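Local coordinates for putative endonuclease/exonuclease/phosphatase family protein (Bacteroides vulgatus ATCC 8482, PDB 3G6S) that probably hydrolyses phosphodiester bonds as a nuclease of the endonuclease/exonuclease/phosphatase family, although its own substrate is not established, at residues 190-201 / 226-237; 31-40 / 54-62. All coordinates share one frame; numbering follows the deposited sequence.

Interaction 1: residues 190-201 / 226-237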
loop_
_atom_site.group_PDB
_atom_site.type_symbol
_atom_site.label_atom_id
_atom_site.label_comp_id
_atom_site.label_asym_id
_atom_site.label_seq_id
_atom_site.Cartn_x
_atom_site.Cartn_y
_atom_site.Cartn_z
ATOM N N PHE A 190 -6.140 5.448 -18.965
ATOM C CA PHE A 190 -4.931 4.728 -18.572
ATOM C C PHE A 190 -5.492 3.586 -17.723
ATOM O O PHE A 190 -5.918 3.795 -16.582
ATOM C CB PHE A 190 -4.015 5.643 -17.749
ATOM C CG PHE A 190 -2.730 4.995 -17.305
ATOM C CD1 PHE A 190 -2.680 4.240 -16.139
ATOM C CD2 PHE A 190 -1.565 5.140 -18.055
ATOM C CE1 PHE A 190 -1.485 3.635 -15.724
ATOM C CE2 PHE A 190 -0.358 4.538 -17.653
ATOM C CZ PHE A 190 -0.317 3.787 -16.490
ATOM N N VAL A 191 -5.528 2.393 -18.316
ATOM C CA VAL A 191 -6.071 1.196 -17.680
ATOM C C VAL A 191 -5.320 0.721 -16.446
ATOM O O VAL A 191 -4.089 0.648 -16.426
ATOM C CB VAL A 191 -6.149 0.008 -18.680
ATOM C CG1 VAL A 191 -6.743 -1.220 -17.992
ATOM C CG2 VAL A 191 -7.001 0.391 -19.884
HETATM N N MSE A 192 -6.097 0.395 -15.417
HETATM C CA MSE A 192 -5.591 -0.097 -14.141
HETATM C C MSE A 192 -6.540 -1.196 -13.712
HETATM O O MSE A 192 -7.729 -0.955 -13.511
HETATM C CB MSE A 192 -5.596 1.026 -13.110
HETATM C CG MSE A 192 -4.617 2.130 -13.423
HETATM SE SE MSE A 192 -3.017 1.991 -12.352
HETATM C CE MSE A 192 -3.310 3.561 -11.276
ATOM N N LYS A 193 -6.021 -2.407 -13.586
ATOM C CA LYS A 193 -6.841 -3.546 -13.194
ATOM C C LYS A 193 -6.827 -3.741 -11.675
ATOM O O LYS A 193 -5.849 -3.426 -11.001
ATOM C CB LYS A 193 -6.314 -4.815 -13.871
ATOM C CG LYS A 193 -6.148 -4.717 -15.380
ATOM C CD LYS A 193 -7.481 -4.737 -16.126
ATOM C CE LYS A 193 -7.241 -4.828 -17.637
ATOM N NZ LYS A 193 -8.483 -5.016 -18.446
ATOM N N ASP A 194 -7.926 -4.247 -11.137
ATOM C CA ASP A 194 -8.003 -4.516 -9.712
ATOM C C ASP A 194 -7.427 -5.924 -9.574
ATOM O O ASP A 194 -8.045 -6.892 -10.011
ATOM C CB ASP A 194 -9.460 -4.487 -9.258
ATOM C CG ASP A 194 -9.631 -4.909 -7.813
ATOM O OD1 ASP A 194 -8.699 -5.519 -7.251
ATOM O OD2 ASP A 194 -10.707 -4.641 -7.251
ATOM N N ALA A 195 -6.239 -6.045 -8.986
ATOM C CA ALA A 195 -5.599 -7.357 -8.851
ATOM C C ALA A 195 -6.496 -8.420 -8.219
ATOM O O ALA A 195 -6.381 -9.603 -8.535
ATOM C CB ALA A 195 -4.302 -7.232 -8.048
ATOM N N TYR A 196 -7.385 -8.001 -7.323
ATOM C CA TYR A 196 -8.267 -8.943 -6.654
ATOM C C TYR A 196 -9.345 -9.527 -7.575
ATOM O O TYR A 196 -9.717 -10.694 -7.435
ATOM C CB TYR A 196 -8.919 -8.269 -5.444
ATOM C CG TYR A 196 -9.607 -9.238 -4.519
ATOM C CD1 TYR A 196 -8.884 -10.235 -3.864
ATOM C CD2 TYR A 196 -10.979 -9.178 -4.307
ATOM C CE1 TYR A 196 -9.510 -11.154 -3.027
ATOM C CE2 TYR A 196 -11.610 -10.095 -3.464
ATOM C CZ TYR A 196 -10.867 -11.080 -2.829
ATOM O OH TYR A 196 -11.487 -11.993 -2.002
ATOM N N LYS A 197 -9.843 -8.717 -8.508
ATOM C CA LYS A 197 -10.873 -9.145 -9.458
ATOM C C LYS A 197 -10.306 -9.835 -10.706
ATOM O O LYS A 197 -11.048 -10.477 -11.443
ATOM C CB LYS A 197 -11.702 -7.948 -9.929
ATOM C CG LYS A 197 -13.001 -7.693 -9.176
ATOM C CD LYS A 197 -12.833 -6.688 -8.050
ATOM C CE LYS A 197 -14.188 -6.220 -7.528
ATOM N NZ LYS A 197 -14.985 -5.586 -8.619
ATOM N N THR A 198 -9.007 -9.700 -10.966
ATOM C CA THR A 198 -8.419 -10.319 -12.156
ATOM C C THR A 198 -7.500 -11.496 -11.870
ATOM O O THR A 198 -7.001 -12.125 -12.799
ATOM C CB THR A 198 -7.621 -9.290 -13.009
ATOM O OG1 THR A 198 -6.669 -8.604 -12.181
ATOM C CG2 THR A 198 -8.552 -8.294 -13.657
ATOM N N ALA A 199 -7.271 -11.780 -10.592
ATOM C CA ALA A 199 -6.407 -12.889 -10.193
ATOM C C ALA A 199 -6.993 -14.221 -10.640
ATOM O O ALA A 199 -8.202 -14.436 -10.558
ATOM C CB ALA A 199 -6.222 -12.896 -8.676
ATOM N N ALA A 200 -6.129 -15.113 -11.108
ATOM C CA ALA A 200 -6.554 -16.429 -11.565
ATOM C C ALA A 200 -6.975 -17.299 -10.383
ATOM O O ALA A 200 -7.764 -18.229 -10.535
ATOM C CB ALA A 200 -5.415 -17.099 -12.323
ATOM N N ARG A 201 -6.444 -16.987 -9.208
ATOM C CA ARG A 201 -6.750 -17.748 -8.003
ATOM C C ARG A 201 -6.827 -16.789 -6.815
ATOM O O ARG A 201 -5.970 -15.924 -6.652
ATOM C CB ARG A 201 -5.667 -18.813 -7.791
ATOM C CG ARG A 201 -5.788 -19.607 -6.519
ATOM C CD ARG A 201 -4.770 -20.745 -6.483
ATOM N NE ARG A 201 -4.808 -21.435 -5.193
ATOM C CZ ARG A 201 -4.189 -22.583 -4.923
ATOM N NH1 ARG A 201 -3.466 -23.194 -5.859
ATOM N NH2 ARG A 201 -4.301 -23.125 -3.714
ATOM N N ILE A 226 -4.980 -3.451 -4.576
ATOM C CA ILE A 226 -3.750 -3.578 -5.326
ATOM C C ILE A 226 -4.142 -3.382 -6.794
ATOM O O ILE A 226 -4.900 -4.178 -7.360
ATOM C CB ILE A 226 -3.099 -4.965 -5.160
ATOM C CG1 ILE A 226 -2.674 -5.161 -3.707
ATOM C CG2 ILE A 226 -1.880 -5.085 -6.083
ATOM C CD1 ILE A 226 -1.972 -6.494 -3.428
ATOM N N PHE A 227 -3.650 -2.311 -7.406
ATOM C CA PHE A 227 -3.970 -2.042 -8.805
ATOM C C PHE A 227 -2.739 -2.252 -9.669
ATOM O O PHE A 227 -1.630 -1.891 -9.277
ATOM C CB PHE A 227 -4.473 -0.606 -8.964
ATOM C CG PHE A 227 -5.803 -0.358 -8.315
ATOM C CD1 PHE A 227 -6.968 -0.882 -8.873
ATOM C CD2 PHE A 227 -5.887 0.387 -7.138
ATOM C CE1 PHE A 227 -8.197 -0.672 -8.268
ATOM C CE2 PHE A 227 -7.108 0.605 -6.523
ATOM C CZ PHE A 227 -8.273 0.073 -7.090
ATOM N N VAL A 228 -2.934 -2.837 -10.845
ATOM C CA VAL A 228 -1.814 -3.090 -11.747
ATOM C C VAL A 228 -2.099 -2.733 -13.199
ATOM O O VAL A 228 -3.237 -2.816 -13.652
ATOM C CB VAL A 228 -1.387 -4.573 -11.722
ATOM C CG1 VAL A 228 -1.045 -5.001 -10.297
ATOM C CG2 VAL A 228 -2.493 -5.440 -12.308
ATOM N N THR A 229 -1.059 -2.348 -13.930
ATOM C CA THR A 229 -1.215 -2.007 -15.336
ATOM C C THR A 229 -1.567 -3.277 -16.123
ATOM O O THR A 229 -1.184 -4.380 -15.730
ATOM C CB THR A 229 0.053 -1.320 -15.862
ATOM O OG1 THR A 229 1.217 -1.988 -15.359
ATOM C CG2 THR A 229 0.076 0.136 -15.397
ATOM N N PRO A 230 -2.304 -3.136 -17.241
ATOM C CA PRO A 230 -2.731 -4.273 -18.072
ATOM C C PRO A 230 -1.723 -5.359 -18.472
ATOM O O PRO A 230 -2.117 -6.489 -18.758
ATOM C CB PRO A 230 -3.392 -3.595 -19.276
ATOM C CG PRO A 230 -2.665 -2.303 -19.386
ATOM C CD PRO A 230 -2.508 -1.859 -17.952
ATOM N N GLN A 231 -0.440 -5.023 -18.469
ATOM C CA GLN A 231 0.633 -5.953 -18.833
ATOM C C GLN A 231 0.955 -6.979 -17.745
ATOM O O GLN A 231 1.279 -8.126 -18.042
ATOM C CB GLN A 231 1.893 -5.156 -19.152
ATOM C CG GLN A 231 2.112 -4.011 -18.168
ATOM C CD GLN A 231 3.057 -2.964 -18.704
ATOM O OE1 GLN A 231 3.069 -1.823 -18.240
ATOM N NE2 GLN A 231 3.871 -3.349 -19.683
ATOM N N VAL A 232 0.880 -6.576 -16.483
ATOM C CA VAL A 232 1.200 -7.511 -15.422
ATOM C C VAL A 232 0.175 -8.632 -15.295
ATOM O O VAL A 232 -1.022 -8.429 -15.487
ATOM C CB VAL A 232 1.416 -6.771 -14.059
ATOM C CG1 VAL A 232 0.853 -5.369 -14.125
ATOM C CG2 VAL A 232 0.782 -7.552 -12.918
ATOM N N LEU A 233 0.672 -9.829 -15.000
ATOM C CA LEU A 233 -0.168 -11.001 -14.833
ATOM C C LEU A 233 -0.402 -11.280 -13.353
ATOM O O LEU A 233 0.550 -11.466 -12.591
ATOM C CB LEU A 233 0.498 -12.217 -15.460
ATOM C CG LEU A 233 -0.206 -13.542 -15.117
ATOM C CD1 LEU A 233 -1.602 -13.555 -15.750
ATOM C CD2 LEU A 233 0.616 -14.718 -15.626
ATOM N N VAL A 234 -1.665 -11.314 -12.944
ATOM C CA VAL A 234 -1.985 -11.578 -11.553
ATOM C C VAL A 234 -2.280 -13.048 -11.365
ATOM O O VAL A 234 -3.409 -13.484 -11.581
ATOM C CB VAL A 234 -3.210 -10.783 -11.084
ATOM C CG1 VAL A 234 -3.425 -11.026 -9.599
ATOM C CG2 VAL A 234 -3.010 -9.286 -11.366
ATOM N N LYS A 235 -1.264 -13.804 -10.954
ATOM C CA LYS A 235 -1.397 -15.244 -10.732
ATOM C C LYS A 235 -2.377 -15.576 -9.609
ATOM O O LYS A 235 -3.261 -16.427 -9.771
ATOM C CB LYS A 235 -0.023 -15.862 -10.423
ATOM C CG LYS A 235 0.915 -15.922 -11.634
ATOM C CD LYS A 235 2.340 -16.312 -11.250
ATOM C CE LYS A 235 3.040 -15.195 -10.465
ATOM N NZ LYS A 235 4.418 -15.579 -10.003
ATOM N N SER A 236 -2.217 -14.912 -8.468
ATOM C CA SER A 236 -3.106 -15.159 -7.341
ATOM C C SER A 236 -3.128 -14.055 -6.298
ATOM O O SER A 236 -2.225 -13.226 -6.221
ATOM C CB SER A 236 -2.754 -16.486 -6.669
ATOM O OG SER A 236 -1.409 -16.506 -6.242
ATOM N N CYS A 237 -4.190 -14.064 -5.506
ATOM C CA CYS A 237 -4.397 -13.096 -4.450
ATOM C C CYS A 237 -4.857 -13.792 -3.186
ATOM O O CYS A 237 -5.608 -14.768 -3.230
ATOM C CB CYS A 237 -5.453 -12.075 -4.866
ATOM S SG CYS A 237 -4.821 -10.730 -5.868
HETATM O O HOH W 1 -7.036 -5.166 -5.300
HETATM O O HOH W 2 -5.193 -12.956 -14.204
#

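Interaction 2: residues 31-40 / 54-62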
loop_
_atom_site.group_PDB
_atom_site.type_symbol
_atom_site.label_atom_id
_atom_site.label_comp_id
_atom_site.label_asym_id
_atom_site.label_seq_id
_atom_site.Cartn_x
_atom_site.Cartn_y
_atom_site.Cartn_z
ATOM N N CYS A 31 6.332 -8.359 11.532
ATOM C CA CYS A 31 7.612 -8.662 10.883
ATOM C C CYS A 31 7.654 -10.134 10.474
ATOM O O CYS A 31 8.063 -10.474 9.358
ATOM C CB CYS A 31 8.796 -8.409 11.825
ATOM S SG CYS A 31 9.043 -6.695 12.325
ATOM N N GLN A 32 7.238 -11.006 11.389
ATOM C CA GLN A 32 7.253 -12.433 11.133
ATOM C C GLN A 32 6.406 -12.788 9.923
ATOM O O GLN A 32 6.827 -13.559 9.066
ATOM C CB GLN A 32 6.773 -13.205 12.369
ATOM C CG GLN A 32 7.276 -14.645 12.411
ATOM C CD GLN A 32 8.800 -14.726 12.281
ATOM O OE1 GLN A 32 9.540 -14.176 13.108
ATOM N NE2 GLN A 32 9.273 -15.406 11.236
ATOM N N PHE A 33 5.210 -12.219 9.852
ATOM C CA PHE A 33 4.306 -12.483 8.732
ATOM C C PHE A 33 5.015 -12.175 7.405
ATOM O O PHE A 33 5.012 -12.988 6.477
ATOM C CB PHE A 33 3.055 -11.613 8.871
ATOM C CG PHE A 33 2.040 -11.840 7.802
ATOM C CD1 PHE A 33 1.088 -12.838 7.932
ATOM C CD2 PHE A 33 2.031 -11.049 6.659
ATOM C CE1 PHE A 33 0.136 -13.046 6.938
ATOM C CE2 PHE A 33 1.084 -11.247 5.657
ATOM C CZ PHE A 33 0.135 -12.248 5.798
ATOM N N ILE A 34 5.635 -10.998 7.337
ATOM C CA ILE A 34 6.361 -10.558 6.151
ATOM C C ILE A 34 7.450 -11.545 5.738
ATOM O O ILE A 34 7.482 -11.985 4.586
ATOM C CB ILE A 34 6.984 -9.165 6.384
ATOM C CG1 ILE A 34 5.867 -8.149 6.660
ATOM C CG2 ILE A 34 7.812 -8.740 5.174
ATOM C CD1 ILE A 34 6.364 -6.752 7.007
ATOM N N LYS A 35 8.344 -11.899 6.660
ATOM C CA LYS A 35 9.405 -12.852 6.325
ATOM C C LYS A 35 8.844 -14.240 6.004
ATOM O O LYS A 35 9.319 -14.896 5.086
ATOM C CB LYS A 35 10.430 -12.963 7.467
ATOM C CG LYS A 35 11.316 -11.734 7.651
ATOM C CD LYS A 35 11.008 -10.992 8.954
ATOM C CE LYS A 35 11.715 -11.615 10.152
ATOM N NZ LYS A 35 13.201 -11.573 9.997
ATOM N N ASP A 36 7.839 -14.681 6.760
ATOM C CA ASP A 36 7.223 -15.994 6.545
ATOM C C ASP A 36 6.636 -16.129 5.136
ATOM O O ASP A 36 6.901 -17.113 4.433
ATOM C CB ASP A 36 6.091 -16.249 7.547
ATOM C CG ASP A 36 6.593 -16.679 8.921
ATOM O OD1 ASP A 36 7.829 -16.645 9.177
ATOM O OD2 ASP A 36 5.733 -17.048 9.755
ATOM N N HIS A 37 5.817 -15.157 4.732
ATOM C CA HIS A 37 5.201 -15.201 3.417
ATOM C C HIS A 37 6.145 -14.729 2.329
ATOM O O HIS A 37 5.764 -14.644 1.163
ATOM C CB HIS A 37 3.923 -14.371 3.407
ATOM C CG HIS A 37 2.792 -15.010 4.151
ATOM N ND1 HIS A 37 2.758 -15.089 5.525
ATOM C CD2 HIS A 37 1.680 -15.643 3.707
ATOM C CE1 HIS A 37 1.673 -15.746 5.899
ATOM N NE2 HIS A 37 1.002 -16.092 4.816
ATOM N N GLU A 38 7.384 -14.442 2.722
ATOM C CA GLU A 38 8.422 -13.989 1.800
ATOM C C GLU A 38 7.988 -12.872 0.875
ATOM O O GLU A 38 8.129 -12.964 -0.343
ATOM C CB GLU A 38 8.926 -15.157 0.970
ATOM C CG GLU A 38 9.665 -16.176 1.786
ATOM C CD GLU A 38 10.251 -17.262 0.932
ATOM O OE1 GLU A 38 9.466 -18.002 0.293
ATOM O OE2 GLU A 38 11.498 -17.366 0.897
ATOM N N LEU A 39 7.458 -11.814 1.464
ATOM C CA LEU A 39 7.019 -10.665 0.700
ATOM C C LEU A 39 8.225 -10.003 0.017
ATOM O O LEU A 39 9.249 -9.783 0.647
ATOM C CB LEU A 39 6.311 -9.687 1.643
ATOM C CG LEU A 39 4.795 -9.873 1.765
ATOM C CD1 LEU A 39 4.419 -11.348 1.749
ATOM C CD2 LEU A 39 4.308 -9.195 3.032
ATOM N N ASP A 40 8.102 -9.713 -1.275
ATOM C CA ASP A 40 9.175 -9.082 -2.030
ATOM C C ASP A 40 9.084 -7.572 -1.914
ATOM O O ASP A 40 10.092 -6.888 -1.733
ATOM C CB ASP A 40 9.102 -9.454 -3.514
ATOM C CG ASP A 40 9.562 -10.869 -3.797
ATOM O OD1 ASP A 40 10.661 -11.246 -3.336
ATOM O OD2 ASP A 40 8.829 -11.597 -4.508
ATOM N N ASP A 54 11.072 0.255 13.744
ATOM C CA ASP A 54 10.940 -1.118 14.202
ATOM C C ASP A 54 10.921 -2.060 13.008
ATOM O O ASP A 54 11.483 -3.154 13.065
ATOM C CB ASP A 54 9.659 -1.320 15.011
ATOM C CG ASP A 54 9.663 -0.553 16.308
ATOM O OD1 ASP A 54 10.762 -0.314 16.863
ATOM O OD2 ASP A 54 8.561 -0.196 16.782
ATOM N N LEU A 55 10.267 -1.641 11.925
ATOM C CA LEU A 55 10.199 -2.479 10.733
ATOM C C LEU A 55 11.604 -2.721 10.189
ATOM O O LEU A 55 11.968 -3.856 9.873
ATOM C CB LEU A 55 9.332 -1.836 9.641
ATOM C CG LEU A 55 7.819 -2.115 9.585
ATOM C CD1 LEU A 55 7.493 -3.491 10.166
ATOM C CD2 LEU A 55 7.078 -1.044 10.354
ATOM N N ARG A 56 12.395 -1.655 10.084
ATOM C CA ARG A 56 13.752 -1.787 9.584
ATOM C C ARG A 56 14.547 -2.752 10.467
ATOM O O ARG A 56 15.336 -3.562 9.970
ATOM C CB ARG A 56 14.443 -0.420 9.537
ATOM C CG ARG A 56 13.825 0.547 8.531
ATOM C CD ARG A 56 14.557 1.881 8.481
ATOM N NE ARG A 56 16.002 1.715 8.391
ATOM C CZ ARG A 56 16.627 1.034 7.435
ATOM N NH1 ARG A 56 15.938 0.446 6.467
ATOM N NH2 ARG A 56 17.950 0.929 7.453
ATOM N N ALA A 57 14.327 -2.681 11.777
ATOM C CA ALA A 57 15.043 -3.552 12.702
ATOM C C ALA A 57 14.581 -5.000 12.602
ATOM O O ALA A 57 15.392 -5.924 12.689
ATOM C CB ALA A 57 14.872 -3.049 14.121
ATOM N N GLY A 58 13.280 -5.193 12.411
ATOM C CA GLY A 58 12.733 -6.534 12.314
ATOM C C GLY A 58 12.858 -7.154 10.939
ATOM O O GLY A 58 12.759 -8.370 10.796
ATOM N N LEU A 59 13.073 -6.330 9.919
ATOM C CA LEU A 59 13.214 -6.840 8.552
ATOM C C LEU A 59 14.595 -6.441 8.027
ATOM O O LEU A 59 14.713 -5.632 7.096
ATOM C CB LEU A 59 12.116 -6.249 7.651
ATOM C CG LEU A 59 10.649 -6.371 8.105
ATOM C CD1 LEU A 59 9.769 -5.548 7.182
ATOM C CD2 LEU A 59 10.213 -7.820 8.115
ATOM N N PRO A 60 15.659 -7.010 8.614
ATOM C CA PRO A 60 17.021 -6.688 8.189
ATOM C C PRO A 60 17.313 -6.929 6.705
ATOM O O PRO A 60 18.161 -6.249 6.121
ATOM C CB PRO A 60 17.873 -7.556 9.105
ATOM C CG PRO A 60 17.010 -8.739 9.348
ATOM C CD PRO A 60 15.664 -8.104 9.604
ATOM N N GLU A 61 16.617 -7.889 6.100
ATOM C CA GLU A 61 16.829 -8.204 4.688
ATOM C C GLU A 61 16.090 -7.277 3.740
ATOM O O GLU A 61 16.135 -7.451 2.516
ATOM C CB GLU A 61 16.413 -9.635 4.399
ATOM C CG GLU A 61 17.563 -10.608 4.404
ATOM C CD GLU A 61 17.102 -12.017 4.112
ATOM O OE1 GLU A 61 16.387 -12.600 4.960
ATOM O OE2 GLU A 61 17.444 -12.538 3.028
ATOM N N TYR A 62 15.426 -6.282 4.310
ATOM C CA TYR A 62 14.660 -5.324 3.535
ATOM C C TYR A 62 15.180 -3.910 3.701
ATOM O O TYR A 62 16.193 -3.668 4.354
ATOM C CB TYR A 62 13.198 -5.349 3.975
ATOM C CG TYR A 62 12.453 -6.617 3.652
ATOM C CD1 TYR A 62 12.744 -7.807 4.314
ATOM C CD2 TYR A 62 11.433 -6.616 2.691
ATOM C CE1 TYR A 62 12.044 -8.973 4.034
ATOM C CE2 TYR A 62 10.716 -7.773 2.400
ATOM C CZ TYR A 62 11.025 -8.951 3.076
ATOM O OH TYR A 62 10.311 -10.097 2.807
#

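Interaction 1: residues 190-201 / 226-237
Phe190 opens the contact by setting the rim of its ring, CE1 and CZ, obliquely against the methyl of Thr229; CG, anti to the backbone N (chi1 -179°), carries the ring toward that methyl, and it also packs on Ile155, Ile158 and Lys159 of helix 144-161. Val191 O then lies 3.3 Å from Pro230 CD; the proline ring holds phi (-47°) near what the second position of the type I turn from Thr229 to Val232 needs. At Lys193 the antiparallel pairing begins: its N donates to Val228 O at 2.8 Å, and Val228 N returns a bond to Lys193 O. The lysine side chain bends off to the exposed edge, while Asp194, on the other face, meets the ring of Phe227. Asp194 also serves as N-cap: OD1 accepts from Tyr196 N, from above the carboxylate plane, and a water accepting from Ile226 N probably donates to it too. Ala195 N donates to Ile226 O at 2.8 Å. Its small methyl fits between Ile226 CG2, Val234 CG2 and the sulfur of Cys237. One short turn later, Ala199 CB packs 3.5 Å from Val234 CG1 and near Cys237 SG, where a small residue fits. Ala200 N reaches Val234 O at 3.2 Å, and Cys237 N donates to Arg201 O at 2.8 Å. The 190-201 chain thus passes from the edge of one sheet to that of the other in the DNase I-like alpha/beta sandwich.

Interaction 2: residues 31-40 / 54-62
Leu59 and Ile34 form the apolar centre, their side chains crossing at about a right angle with Ile34 CD1 3.6 Å from Leu59 CD1. They belong to a helix-helix contact on the outside of the seven-stranded sheet of this DNase I-like alpha/beta sandwich, where the short segments 31-36 and 54-58 cross at -46° with their axes 10.6 Å apart. Branched and forked aliphatic chains suit this place because each presents several methyls: Leu59 CD1 meets Ile34, whereas CD2 also lies against Cys31 CB and the methylene chain of Lys35. At the helix crossing, Cys31 points its sulfur at the backbone of Gly58, with SG 3.7 Å from Gly58 CA; the absence of a side chain at Gly58 leaves room for the sulfur. Leu55 CD1 touches the same sulfur, and Leu55 also meets Phe82 of strand 81-84 and Trp23 of a loop.

Further out, Lys35 works in two ways. Its CD packs 3.4 Å from Leu59 CD2, and its chain bends at chi2, chi3 and chi4 to bring NZ to Gly58 O, a weak bond of 3.3 Å at the carboxyl end of helix 49-58. On another side of the centre, the Ile34 and Tyr62 side chains meet obliquely, Ile34 CG2, anti to the backbone N, lying 3.8 Å from Tyr62 CZ. Tyrosine suits this boundary, its ring packing with aliphatic carbon while its hydroxyl reaches the carbonyl of Leu39, whose own N closes the Schellman motif ending helix 27-36: Tyr62 OH donates to Leu39 O, near the ring plane, at a modelled 2.4 Å so short that the exact length is doubtful.

Interaction 2 comes first along the chain and is complete before interaction 1 begins; their centres lie 24 Å apart, and about 8 Å separates their nearest atoms, so they do not touch. The seven-stranded sheet relates them. Helices 27-36 and 49-58 of interaction 2 lead into its strands 41-45 and 62-65, the latter at one outer edge, whereas interaction 1 includes strand 233-239 and reaches 201-204 at the opposite edge. Between them run the central strands 2-10 and 254-260. Interaction 1 additionally involves the six-stranded sheet, through strands 193-194 and 224-228. One contact therefore joins helices flanking a single sheet, the other links both sheets of the sandwich.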